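PDB 2ZIG: putative modification methylase from Thermus thermophilus, which probably methylates cytosine in DNA at N4, using S-adenosyl-L-methionine as the methyl donor. Local coordinates for residues Y69-L73 with F113-I119; Q186-S190 with F234-V238. Numbering follows the deposited sequence.

Contact 1 of 2, residues Y69-L73 with F113-I119; sequences YEAFL and FPLHADI
A tyrosine bridging two helices dominates this buried contact in the Rossmann-like methyltransferase domain, joining a ring stack on the residue before an N-cap to a hydrogen bond one turn into the helix. The axes of 69-73, within helix 66-86, and 115-119, the start of helix 115-125, cross at -49° and come no closer than 11.5 Å, so long side chains must fill the gap. Phe113 is extended; Pro114, centre of an inverse gamma turn, occupies the N-cap position. The CA atoms of Tyr69 and Phe113 lie 8.5 Å apart, those of Leu73 and Ile119 7.4 Å. With chi1 t, Tyr69 stacks face-to-face on Phe113 (centroids 4.1 Å, planes at 27°), and its OH donates a very short hydrogen bond of 2.5 Å to Asp118 OD2. One helical turn after Tyr69, Leu73 (chi1 m, chi2 t) brings CD1 to 3.7 Å from Asp118 CB, and its CD2 to 4.0 Å from Leu115 CD2 and 3.9 Å from Ile119 CD1. Arg124 of the second subunit salt-bridges Asp118 OD1, while Leu115 and Ile119 also pack on strand 91-97.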
# COMPACT_ATOMS: atom_id res chain seq x y z
N TYR B 69 1.11 -18.93 3.00
CA TYR B 69 1.33 -17.56 2.58
C TYR B 69 2.78 -17.32 2.16
O TYR B 69 3.04 -16.84 1.05
CB TYR B 69 0.94 -16.62 3.73
CG TYR B 69 0.91 -15.16 3.35
CD1 TYR B 69 0.05 -14.69 2.36
CD2 TYR B 69 1.74 -14.24 3.98
CE1 TYR B 69 0.02 -13.35 2.00
CE2 TYR B 69 1.73 -12.89 3.64
CZ TYR B 69 0.87 -12.46 2.64
OH TYR B 69 0.86 -11.13 2.29
N GLU B 70 3.73 -17.66 3.03
CA GLU B 70 5.15 -17.47 2.73
C GLU B 70 5.57 -18.26 1.49
O GLU B 70 6.27 -17.74 0.62
CB GLU B 70 6.03 -17.90 3.91
CG GLU B 70 5.72 -17.21 5.22
CD GLU B 70 5.61 -15.70 5.09
OE1 GLU B 70 6.57 -15.07 4.60
OE2 GLU B 70 4.55 -15.16 5.48
N ALA B 71 5.14 -19.51 1.43
CA ALA B 71 5.47 -20.37 0.29
C ALA B 71 4.91 -19.76 -1.00
O ALA B 71 5.55 -19.81 -2.05
CB ALA B 71 4.90 -21.76 0.51
N PHE B 72 3.71 -19.18 -0.92
CA PHE B 72 3.09 -18.55 -2.07
C PHE B 72 3.95 -17.37 -2.49
O PHE B 72 4.30 -17.22 -3.66
CB PHE B 72 1.68 -18.07 -1.71
CG PHE B 72 0.96 -17.39 -2.84
CD1 PHE B 72 0.77 -18.03 -4.06
CD2 PHE B 72 0.48 -16.09 -2.68
CE1 PHE B 72 0.11 -17.39 -5.11
CE2 PHE B 72 -0.19 -15.44 -3.73
CZ PHE B 72 -0.37 -16.09 -4.95
N LEU B 73 4.31 -16.52 -1.53
CA LEU B 73 5.15 -15.37 -1.81
C LEU B 73 6.45 -15.80 -2.50
O LEU B 73 6.89 -15.18 -3.47
CB LEU B 73 5.48 -14.63 -0.52
CG LEU B 73 4.32 -13.83 0.08
CD1 LEU B 73 4.74 -13.25 1.42
CD2 LEU B 73 3.92 -12.73 -0.89
N PHE B 113 -4.33 -10.28 5.02
CA PHE B 113 -2.94 -10.52 4.66
C PHE B 113 -2.55 -9.34 3.77
O PHE B 113 -3.20 -9.09 2.76
CB PHE B 113 -2.80 -11.85 3.90
CG PHE B 113 -2.50 -13.02 4.80
CD1 PHE B 113 -1.29 -13.09 5.48
CD2 PHE B 113 -3.44 -14.03 5.00
CE1 PHE B 113 -1.02 -14.14 6.35
CE2 PHE B 113 -3.18 -15.09 5.87
CZ PHE B 113 -1.97 -15.14 6.55
N PRO B 114 -1.50 -8.60 4.15
CA PRO B 114 -1.02 -7.44 3.38
C PRO B 114 -0.23 -7.84 2.13
O PRO B 114 0.93 -7.47 1.96
CB PRO B 114 -0.14 -6.70 4.39
CG PRO B 114 0.49 -7.84 5.15
CD PRO B 114 -0.69 -8.79 5.37
N LEU B 115 -0.89 -8.60 1.25
CA LEU B 115 -0.27 -9.08 0.02
C LEU B 115 0.52 -8.05 -0.77
O LEU B 115 1.66 -8.30 -1.17
CB LEU B 115 -1.35 -9.67 -0.90
CG LEU B 115 -1.11 -11.05 -1.52
CD1 LEU B 115 -1.99 -11.16 -2.76
CD2 LEU B 115 0.35 -11.26 -1.87
N HIS B 116 -0.08 -6.88 -1.02
CA HIS B 116 0.59 -5.85 -1.80
C HIS B 116 1.89 -5.39 -1.13
O HIS B 116 2.88 -5.10 -1.81
CB HIS B 116 -0.34 -4.64 -2.01
CG HIS B 116 -0.29 -3.64 -0.90
ND1 HIS B 116 -0.97 -3.81 0.29
CD2 HIS B 116 0.40 -2.48 -0.78
CE1 HIS B 116 -0.71 -2.79 1.09
NE2 HIS B 116 0.12 -1.97 0.47
N ALA B 117 1.87 -5.31 0.20
CA ALA B 117 3.05 -4.86 0.93
C ALA B 117 4.16 -5.91 0.90
O ALA B 117 5.33 -5.57 0.77
CB ALA B 117 2.67 -4.53 2.37
N ASP B 118 3.78 -7.18 1.03
CA ASP B 118 4.76 -8.26 0.99
C ASP B 118 5.40 -8.30 -0.39
O ASP B 118 6.60 -8.54 -0.52
CB ASP B 118 4.09 -9.61 1.30
CG ASP B 118 3.97 -9.86 2.79
OD1 ASP B 118 5.02 -9.87 3.47
OD2 ASP B 118 2.84 -10.05 3.30
N ILE B 119 4.59 -8.03 -1.42
CA ILE B 119 5.08 -8.04 -2.79
C ILE B 119 6.06 -6.89 -2.99
O ILE B 119 7.16 -7.09 -3.51
CB ILE B 119 3.91 -7.90 -3.81
CG1 ILE B 119 2.94 -9.08 -3.67
CG2 ILE B 119 4.46 -7.82 -5.23
CD1 ILE B 119 3.54 -10.40 -3.98

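Contact 2 of 2, residues Q186-S190 with F234-V238; sequences QREKS and FVGDV
Where a helix end meets a tight turn, polar side chains can do the joining, and the last turn of helix 184-190 illustrates this against the type II turn Phe234-Asp237, in the loop between helix 222-232 and strand 238-241. The CA atoms of Gln186 and Val235 are 5.8 Å apart, those of Ser190 and Phe234 5.6 Å. Ser190 (chi1 m) turns OG back to donate to Gln186 O at 2.6 Å, and the same OG accepts from Val235 N at 3.0 Å. Gln186 (m, t, chi3 -46°) reaches across so that NE2 donates to Val235 O at 2.9 Å. Phe234 (m) sets its ring edge at Ser190, CD1 lying 3.5 Å from OG, and Val235 (t) places CG2 3.8 Å from Lys189 CB. Val235 (phi -52°, psi 138°) precedes Gly236 (92°, -23°), where a CB would jam against the preceding carbonyl. Asp237 N closes the turn on Phe234 O at 2.8 Å; Asp237 OD2 (chi1 m) also accepts a very short 2.5 Å bond from Phe234 N, and OD1, salt-bridged to Arg180, takes a 2.5 Å bond from a water. Side chains from the helix thus satisfy both backbone polar groups of Val235, so docking depends on directional hydrogen bonds as well as apolar packing.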
# COMPACT_ATOMS: atom_id res chain seq x y z
N GLN B 186 7.21 6.07 -32.70
CA GLN B 186 6.73 5.41 -31.49
C GLN B 186 6.24 6.48 -30.52
O GLN B 186 5.19 6.32 -29.89
CB GLN B 186 7.83 4.58 -30.83
CG GLN B 186 7.91 3.13 -31.34
CD GLN B 186 8.89 2.29 -30.55
OE1 GLN B 186 10.01 2.71 -30.29
NE2 GLN B 186 8.47 1.08 -30.18
N ARG B 187 7.00 7.56 -30.40
CA ARG B 187 6.62 8.65 -29.52
C ARG B 187 5.35 9.31 -30.05
O ARG B 187 4.40 9.54 -29.30
CB ARG B 187 7.75 9.68 -29.46
CG ARG B 187 9.06 9.13 -28.91
CD ARG B 187 10.12 10.21 -28.93
NE ARG B 187 9.63 11.41 -28.26
CZ ARG B 187 10.04 12.65 -28.54
NH1 ARG B 187 9.52 13.67 -27.87
NH2 ARG B 187 10.95 12.86 -29.48
N GLU B 188 5.33 9.58 -31.35
CA GLU B 188 4.18 10.20 -31.99
C GLU B 188 2.92 9.37 -31.88
O GLU B 188 1.83 9.91 -31.68
CB GLU B 188 4.48 10.47 -33.47
CG GLU B 188 5.26 11.74 -33.70
CD GLU B 188 5.66 11.93 -35.15
OE1 GLU B 188 5.97 13.08 -35.52
OE2 GLU B 188 5.69 10.93 -35.91
N LYS B 189 3.05 8.05 -32.03
CA LYS B 189 1.89 7.15 -31.98
C LYS B 189 1.48 6.76 -30.56
O LYS B 189 0.41 6.20 -30.35
CB LYS B 189 2.18 5.88 -32.77
CG LYS B 189 2.37 6.07 -34.27
CD LYS B 189 1.05 6.17 -35.00
CE LYS B 189 1.25 6.11 -36.51
NZ LYS B 189 1.98 4.87 -36.93
N SER B 190 2.34 7.07 -29.58
CA SER B 190 2.06 6.71 -28.20
C SER B 190 1.78 7.91 -27.32
O SER B 190 1.38 7.75 -26.17
CB SER B 190 3.23 5.92 -27.63
OG SER B 190 3.60 4.86 -28.49
N PHE B 234 5.24 1.58 -25.46
CA PHE B 234 5.08 2.28 -26.73
C PHE B 234 4.51 1.33 -27.77
O PHE B 234 4.66 0.11 -27.64
CB PHE B 234 6.43 2.81 -27.23
CG PHE B 234 6.99 3.92 -26.40
CD1 PHE B 234 6.53 5.22 -26.56
CD2 PHE B 234 7.98 3.66 -25.45
CE1 PHE B 234 7.05 6.26 -25.78
CE2 PHE B 234 8.50 4.69 -24.67
CZ PHE B 234 8.03 5.99 -24.83
N VAL B 235 3.86 1.87 -28.79
CA VAL B 235 3.33 1.03 -29.86
C VAL B 235 4.50 0.16 -30.32
O VAL B 235 5.63 0.64 -30.43
CB VAL B 235 2.83 1.89 -31.05
CG1 VAL B 235 2.38 1.00 -32.18
CG2 VAL B 235 1.68 2.77 -30.60
N GLY B 236 4.25 -1.12 -30.56
CA GLY B 236 5.32 -2.00 -30.99
C GLY B 236 6.04 -2.73 -29.87
O GLY B 236 6.65 -3.78 -30.11
N ASP B 237 5.99 -2.20 -28.64
CA ASP B 237 6.64 -2.85 -27.50
C ASP B 237 6.01 -4.20 -27.18
O ASP B 237 4.91 -4.52 -27.64
CB ASP B 237 6.53 -2.00 -26.23
CG ASP B 237 7.40 -0.76 -26.25
OD1 ASP B 237 8.27 -0.64 -27.15
OD2 ASP B 237 7.21 0.09 -25.36
N VAL B 238 6.72 -4.99 -26.38
CA VAL B 238 6.26 -6.31 -25.96
C VAL B 238 5.68 -6.20 -24.55
O VAL B 238 6.36 -5.76 -23.62
CB VAL B 238 7.43 -7.33 -25.92
CG1 VAL B 238 6.91 -8.70 -25.46
CG2 VAL B 238 8.08 -7.45 -27.30
O HOH W 1 9.22 -2.04 -29.05

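The two contacts show how one Rossmann-like methyltransferase domain is tied together at separate places. They lie on opposite sides of the chain's centre, their own centres 34 Å apart and their nearest atoms about 19 Å apart, and contact 1 closes along the chain before contact 2 opens. Contact 1 joins two helices of the core; contact 2 docks a short peripheral helix on the loop leading into strand 238-241. Both lie away from the residues that bind S-adenosyl-L-methionine, among them Thr246 and Glu264. What they share is the second subunit: within segment 113-119 of contact 1 His116 meets its counterpart there, and within segment 186-190 of contact 2 Arg187 pairs with that subunit's Glu158.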